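Local coordinates for protein HTH-type transcriptional regulator LysG (Mycobacterium tuberculosis, PDB 3ISP) that probably activates expression of the exporter LysE and represses its own gene, acting as a DNA-binding homodimeric regulator of the LysR family, at residues Asp7-Val18 against Ile66-Gln74. Numbering follows the deposited sequence.
Sequences DGPQLAALAAVV and IPLLRLAAQ
With CG anti to its carbonyl carbon (chi1 -58°), Leu11 places its CD1 and CD2 against Leu71, which, with CG anti to the backbone N (chi1 -179°), reaches back to meet it. Leu11 CD2 is 3.7 Å from Leu71 CD2, and the same Leu11 methyl also rests near Leu68 CB. Closer to the backbones, Ala72 CB sits in the notch between Leu11 and Ala15, 3.7 Å from Leu11 CB and 3.8 Å from Ala15 CB. Ala15 and Ala72 are the small residues at this crossing, where the segment axes pass 8.8 Å apart at -111°. Leu69 reaches farther along the first helix and divides its methyls: Leu69 CD2 packs on Ala15 CA at 3.7 Å, while Leu69 CD1 meets Val18 CG1. Leu14 crosses Leu68 at about a right angle, its CD2 3.8 Å from Leu68 CB; Leu14 also touches Val53, and Leu68 touches Leu52. At the N-terminal end of segment 7-18, Asp7 OD2 lies 3.6 Å from Leu71 CD2 and near Glu79 OE2 of the second subunit, two like-charged groups close together. The contact thus joins the first helix of the winged helix-turn-helix domain to the long linker helix that pairs in LysR dimers, and since its core is aliphatic, shape and apolar burial rather than polar bonding hold the two helices together.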
ATOM      1  N   ASP A   7     -13.303 -11.795 -28.901  1.00106.19           N
ATOM      2  CA  ASP A   7     -11.940 -11.266 -28.766  1.00 98.09           C
ATOM      3  C   ASP A   7     -11.140 -11.270 -30.072  1.00 89.52           C
ATOM      4  O   ASP A   7     -11.716 -11.133 -31.145  1.00 86.65           O
ATOM      5  CB  ASP A   7     -11.187 -12.012 -27.655  1.00 99.71           C
ATOM      6  CG  ASP A   7     -11.987 -12.090 -26.352  1.00102.26           C
ATOM      7  OD1 ASP A   7     -12.778 -11.160 -26.068  1.00101.80           O
ATOM      8  OD2 ASP A   7     -11.827 -13.081 -25.610  1.00100.88           O
ATOM      9  N   GLY A   8      -9.815 -11.396 -29.971  1.00 87.86           N
ATOM     10  CA  GLY A   8      -8.966 -11.501 -31.149  1.00 90.38           C
ATOM     11  C   GLY A   8      -7.601 -10.835 -31.050  1.00 87.40           C
ATOM     12  O   GLY A   8      -6.814 -11.150 -30.160  1.00 80.45           O
ATOM     13  N   PRO A   9      -7.302  -9.923 -31.995  1.00 93.71           N
ATOM     14  CA  PRO A   9      -6.126  -9.052 -31.907  1.00 86.14           C
ATOM     15  C   PRO A   9      -6.489  -7.853 -31.043  1.00 83.50           C
ATOM     16  O   PRO A   9      -5.816  -6.822 -31.092  1.00 79.13           O
ATOM     17  CB  PRO A   9      -5.912  -8.583 -33.357  1.00 87.08           C
ATOM     18  CG  PRO A   9      -7.035  -9.202 -34.178  1.00 88.67           C
ATOM     19  CD  PRO A   9      -8.086  -9.649 -33.210  1.00 93.20           C
ATOM     20  N   GLN A  10      -7.586  -7.990 -30.296  1.00 82.70           N
ATOM     21  CA  GLN A  10      -8.024  -6.985 -29.335  1.00 80.89           C
ATOM     22  C   GLN A  10      -7.191  -7.140 -28.063  1.00 81.34           C
ATOM     23  O   GLN A  10      -6.704  -6.152 -27.500  1.00 76.40           O
ATOM     24  CB  GLN A  10      -9.516  -7.153 -29.019  1.00 83.00           C
ATOM     25  CG  GLN A  10     -10.461  -6.776 -30.161  1.00 82.74           C
ATOM     26  CD  GLN A  10     -11.924  -7.074 -29.849  1.00 84.89           C
ATOM     27  OE1 GLN A  10     -12.806  -6.254 -30.109  1.00 87.65           O
ATOM     28  NE2 GLN A  10     -12.187  -8.253 -29.294  1.00 85.87           N
ATOM     29  N   LEU A  11      -7.031  -8.391 -27.629  1.00 77.99           N
ATOM     30  CA  LEU A  11      -6.141  -8.736 -26.528  1.00 71.76           C
ATOM     31  C   LEU A  11      -4.752  -8.246 -26.853  1.00 73.29           C
ATOM     32  O   LEU A  11      -4.070  -7.655 -26.012  1.00 74.07           O
ATOM     33  CB  LEU A  11      -6.087 -10.245 -26.338  1.00 68.09           C
ATOM     34  CG  LEU A  11      -7.426 -10.920 -26.075  1.00 76.19           C
ATOM     35  CD1 LEU A  11      -7.354 -12.407 -26.371  1.00 80.87           C
ATOM     36  CD2 LEU A  11      -7.848 -10.669 -24.641  1.00 78.30           C
ATOM     37  N   ALA A  12      -4.329  -8.505 -28.082  1.00 70.20           N
ATOM     38  CA  ALA A  12      -3.015  -8.075 -28.519  1.00 75.64           C
ATOM     39  C   ALA A  12      -2.839  -6.617 -28.140  1.00 72.66           C
ATOM     40  O   ALA A  12      -1.843  -6.239 -27.537  1.00 67.88           O
ATOM     41  CB  ALA A  12      -2.877  -8.260 -30.020  1.00 80.81           C
ATOM     42  N   ALA A  13      -3.837  -5.810 -28.490  1.00 72.54           N
ATOM     43  CA  ALA A  13      -3.826  -4.379 -28.214  1.00 72.67           C
ATOM     44  C   ALA A  13      -3.639  -4.099 -26.725  1.00 76.28           C
ATOM     45  O   ALA A  13      -2.766  -3.319 -26.330  1.00 71.83           O
ATOM     46  CB  ALA A  13      -5.115  -3.751 -28.705  1.00 71.88           C
ATOM     47  N   LEU A  14      -4.479  -4.735 -25.914  1.00 69.10           N
ATOM     48  CA  LEU A  14      -4.415  -4.613 -24.470  1.00 61.88           C
ATOM     49  C   LEU A  14      -3.002  -4.878 -23.978  1.00 70.11           C
ATOM     50  O   LEU A  14      -2.313  -3.981 -23.478  1.00 68.04           O
ATOM     51  CB  LEU A  14      -5.358  -5.634 -23.844  1.00 58.98           C
ATOM     52  CG  LEU A  14      -5.569  -5.496 -22.346  1.00 53.76           C
ATOM     53  CD1 LEU A  14      -5.945  -4.070 -22.043  1.00 53.02           C
ATOM     54  CD2 LEU A  14      -6.638  -6.438 -21.866  1.00 55.86           C
ATOM     55  N   ALA A  15      -2.587  -6.133 -24.136  1.00 74.42           N
ATOM     56  CA  ALA A  15      -1.314  -6.632 -23.626  1.00 70.84           C
ATOM     57  C   ALA A  15      -0.169  -5.728 -24.022  1.00 74.54           C
ATOM     58  O   ALA A  15       0.767  -5.517 -23.244  1.00 80.71           O
ATOM     59  CB  ALA A  15      -1.066  -8.056 -24.119  1.00 67.88           C
ATOM     60  N   ALA A  16      -0.253  -5.189 -25.234  1.00 72.90           N
ATOM     61  CA  ALA A  16       0.771  -4.292 -25.744  1.00 76.30           C
ATOM     62  C   ALA A  16       0.705  -2.963 -25.011  1.00 76.19           C
ATOM     63  O   ALA A  16       1.726  -2.424 -24.597  1.00 81.61           O
ATOM     64  CB  ALA A  16       0.600  -4.090 -27.231  1.00 75.79           C
ATOM     65  N   VAL A  17      -0.504  -2.449 -24.833  1.00 73.94           N
ATOM     66  CA  VAL A  17      -0.686  -1.165 -24.178  1.00 74.58           C
ATOM     67  C   VAL A  17      -0.289  -1.216 -22.705  1.00 78.20           C
ATOM     68  O   VAL A  17       0.167  -0.221 -22.151  1.00 76.66           O
ATOM     69  CB  VAL A  17      -2.134  -0.664 -24.316  1.00 74.82           C
ATOM     70  CG1 VAL A  17      -2.363   0.560 -23.449  1.00 79.14           C
ATOM     71  CG2 VAL A  17      -2.434  -0.339 -25.761  1.00 76.42           C
ATOM     72  N   VAL A  18      -0.448  -2.373 -22.071  1.00 72.87           N
ATOM     73  CA  VAL A  18      -0.085  -2.489 -20.665  1.00 74.27           C
ATOM     74  C   VAL A  18       1.399  -2.777 -20.460  1.00 78.95           C
ATOM     75  O   VAL A  18       2.053  -2.147 -19.633  1.00 78.01           O
ATOM     76  CB  VAL A  18      -0.915  -3.552 -19.945  1.00 71.49           C
ATOM     77  CG1 VAL A  18      -0.191  -4.027 -18.706  1.00 56.10           C
ATOM     78  CG2 VAL A  18      -2.287  -2.988 -19.595  1.00 72.39           C
ATOM     79  N   ILE A  66      -6.749  -7.781 -15.741  1.00 63.12           N
ATOM     80  CA  ILE A  66      -5.751  -8.801 -15.438  1.00 64.24           C
ATOM     81  C   ILE A  66      -6.029 -10.113 -16.179  1.00 63.04           C
ATOM     82  O   ILE A  66      -5.179 -10.593 -16.915  1.00 62.82           O
ATOM     83  CB  ILE A  66      -5.604  -9.052 -13.911  1.00 65.59           C
ATOM     84  CG1 ILE A  66      -4.485  -8.184 -13.321  1.00 70.33           C
ATOM     85  CG2 ILE A  66      -5.289 -10.511 -13.631  1.00 63.61           C
ATOM     86  CD1 ILE A  66      -4.886  -6.763 -12.993  1.00 60.90           C
ATOM     87  N   PRO A  67      -7.222 -10.690 -15.998  1.00 60.38           N
ATOM     88  CA  PRO A  67      -7.531 -11.964 -16.655  1.00 62.02           C
ATOM     89  C   PRO A  67      -7.372 -11.952 -18.185  1.00 65.26           C
ATOM     90  O   PRO A  67      -6.933 -12.948 -18.750  1.00 67.55           O
ATOM     91  CB  PRO A  67      -8.987 -12.205 -16.268  1.00 64.38           C
ATOM     92  CG  PRO A  67      -9.149 -11.472 -14.977  1.00 67.72           C
ATOM     93  CD  PRO A  67      -8.311 -10.249 -15.111  1.00 60.82           C
ATOM     94  N   LEU A  68      -7.718 -10.861 -18.854  1.00 63.48           N
ATOM     95  CA  LEU A  68      -7.501 -10.794 -20.295  1.00 59.99           C
ATOM     96  C   LEU A  68      -6.020 -10.602 -20.630  1.00 58.51           C
ATOM     97  O   LEU A  68      -5.577 -10.932 -21.721  1.00 60.92           O
ATOM     98  CB  LEU A  68      -8.331  -9.677 -20.935  1.00 61.78           C
ATOM     99  CG  LEU A  68      -9.806  -9.501 -20.559  1.00 64.12           C
ATOM    100  CD1 LEU A  68     -10.490  -8.630 -21.613  1.00 65.65           C
ATOM    101  CD2 LEU A  68     -10.537 -10.826 -20.408  1.00 63.10           C
ATOM    102  N   LEU A  69      -5.261 -10.048 -19.694  1.00 59.24           N
ATOM    103  CA  LEU A  69      -3.824  -9.921 -19.854  1.00 56.07           C
ATOM    104  C   LEU A  69      -3.220 -11.301 -19.956  1.00 61.15           C
ATOM    105  O   LEU A  69      -2.402 -11.585 -20.836  1.00 62.52           O
ATOM    106  CB  LEU A  69      -3.222  -9.220 -18.650  1.00 58.14           C
ATOM    107  CG  LEU A  69      -3.040  -7.724 -18.814  1.00 62.41           C
ATOM    108  CD1 LEU A  69      -2.019  -7.249 -17.819  1.00 59.08           C
ATOM    109  CD2 LEU A  69      -2.592  -7.430 -20.238  1.00 66.43           C
ATOM    110  N   ARG A  70      -3.625 -12.150 -19.019  1.00 61.80           N
ATOM    111  CA  ARG A  70      -3.234 -13.546 -19.000  1.00 62.65           C
ATOM    112  C   ARG A  70      -3.715 -14.224 -20.275  1.00 60.63           C
ATOM    113  O   ARG A  70      -2.948 -14.901 -20.959  1.00 58.44           O
ATOM    114  CB  ARG A  70      -3.833 -14.236 -17.773  1.00 59.30           C
ATOM    115  CG  ARG A  70      -3.492 -15.700 -17.654  1.00 64.33           C
ATOM    116  CD  ARG A  70      -3.906 -16.266 -16.306  1.00 62.07           C
ATOM    117  NE  ARG A  70      -5.353 -16.408 -16.219  1.00 69.29           N
ATOM    118  CZ  ARG A  70      -6.141 -15.612 -15.504  1.00 70.86           C
ATOM    119  NH1 ARG A  70      -5.620 -14.615 -14.790  1.00 69.85           N
ATOM    120  NH2 ARG A  70      -7.447 -15.826 -15.499  1.00 66.39           N
ATOM    121  N   LEU A  71      -4.989 -14.015 -20.591  1.00 58.59           N
ATOM    122  CA  LEU A  71      -5.601 -14.581 -21.784  1.00 62.33           C
ATOM    123  C   LEU A  71      -4.780 -14.289 -23.033  1.00 64.12           C
ATOM    124  O   LEU A  71      -4.579 -15.159 -23.878  1.00 63.43           O
ATOM    125  CB  LEU A  71      -7.012 -14.030 -21.967  1.00 64.78           C
ATOM    126  CG  LEU A  71      -7.762 -14.579 -23.180  1.00 72.59           C
ATOM    127  CD1 LEU A  71      -7.914 -16.088 -23.070  1.00 73.41           C
ATOM    128  CD2 LEU A  71      -9.117 -13.921 -23.318  1.00 76.86           C
ATOM    129  N   ALA A  72      -4.312 -13.055 -23.147  1.00 62.85           N
ATOM    130  CA  ALA A  72      -3.523 -12.664 -24.298  1.00 61.86           C
ATOM    131  C   ALA A  72      -2.244 -13.503 -24.393  1.00 62.99           C
ATOM    132  O   ALA A  72      -1.828 -13.903 -25.487  1.00 60.12           O
ATOM    133  CB  ALA A  72      -3.200 -11.173 -24.239  1.00 61.61           C
ATOM    134  N   ALA A  73      -1.629 -13.776 -23.245  1.00 59.86           N
ATOM    135  CA  ALA A  73      -0.322 -14.422 -23.232  1.00 59.22           C
ATOM    136  C   ALA A  73      -0.403 -15.939 -23.383  1.00 60.21           C
ATOM    137  O   ALA A  73       0.481 -16.553 -23.983  1.00 58.78           O
ATOM    138  CB  ALA A  73       0.452 -14.050 -21.986  1.00 59.77           C
ATOM    139  N   GLN A  74      -1.449 -16.547 -22.838  1.00 56.63           N
ATOM    140  CA  GLN A  74      -1.619 -17.978 -23.002  1.00 53.37           C
ATOM    141  C   GLN A  74      -1.939 -18.210 -24.465  1.00 57.82           C
ATOM    142  O   GLN A  74      -1.459 -19.157 -25.080  1.00 59.39           O
ATOM    143  CB  GLN A  74      -2.727 -18.504 -22.090  1.00 56.43           C
ATOM    144  CG  GLN A  74      -2.588 -18.033 -20.647  1.00 62.02           C
ATOM    145  CD  GLN A  74      -3.602 -18.658 -19.703  1.00 61.60           C
ATOM    146  OE1 GLN A  74      -4.813 -18.548 -19.895  1.00 60.00           O
ATOM    147  NE2 GLN A  74      -3.104 -19.299 -18.659  1.00 60.77           N
TER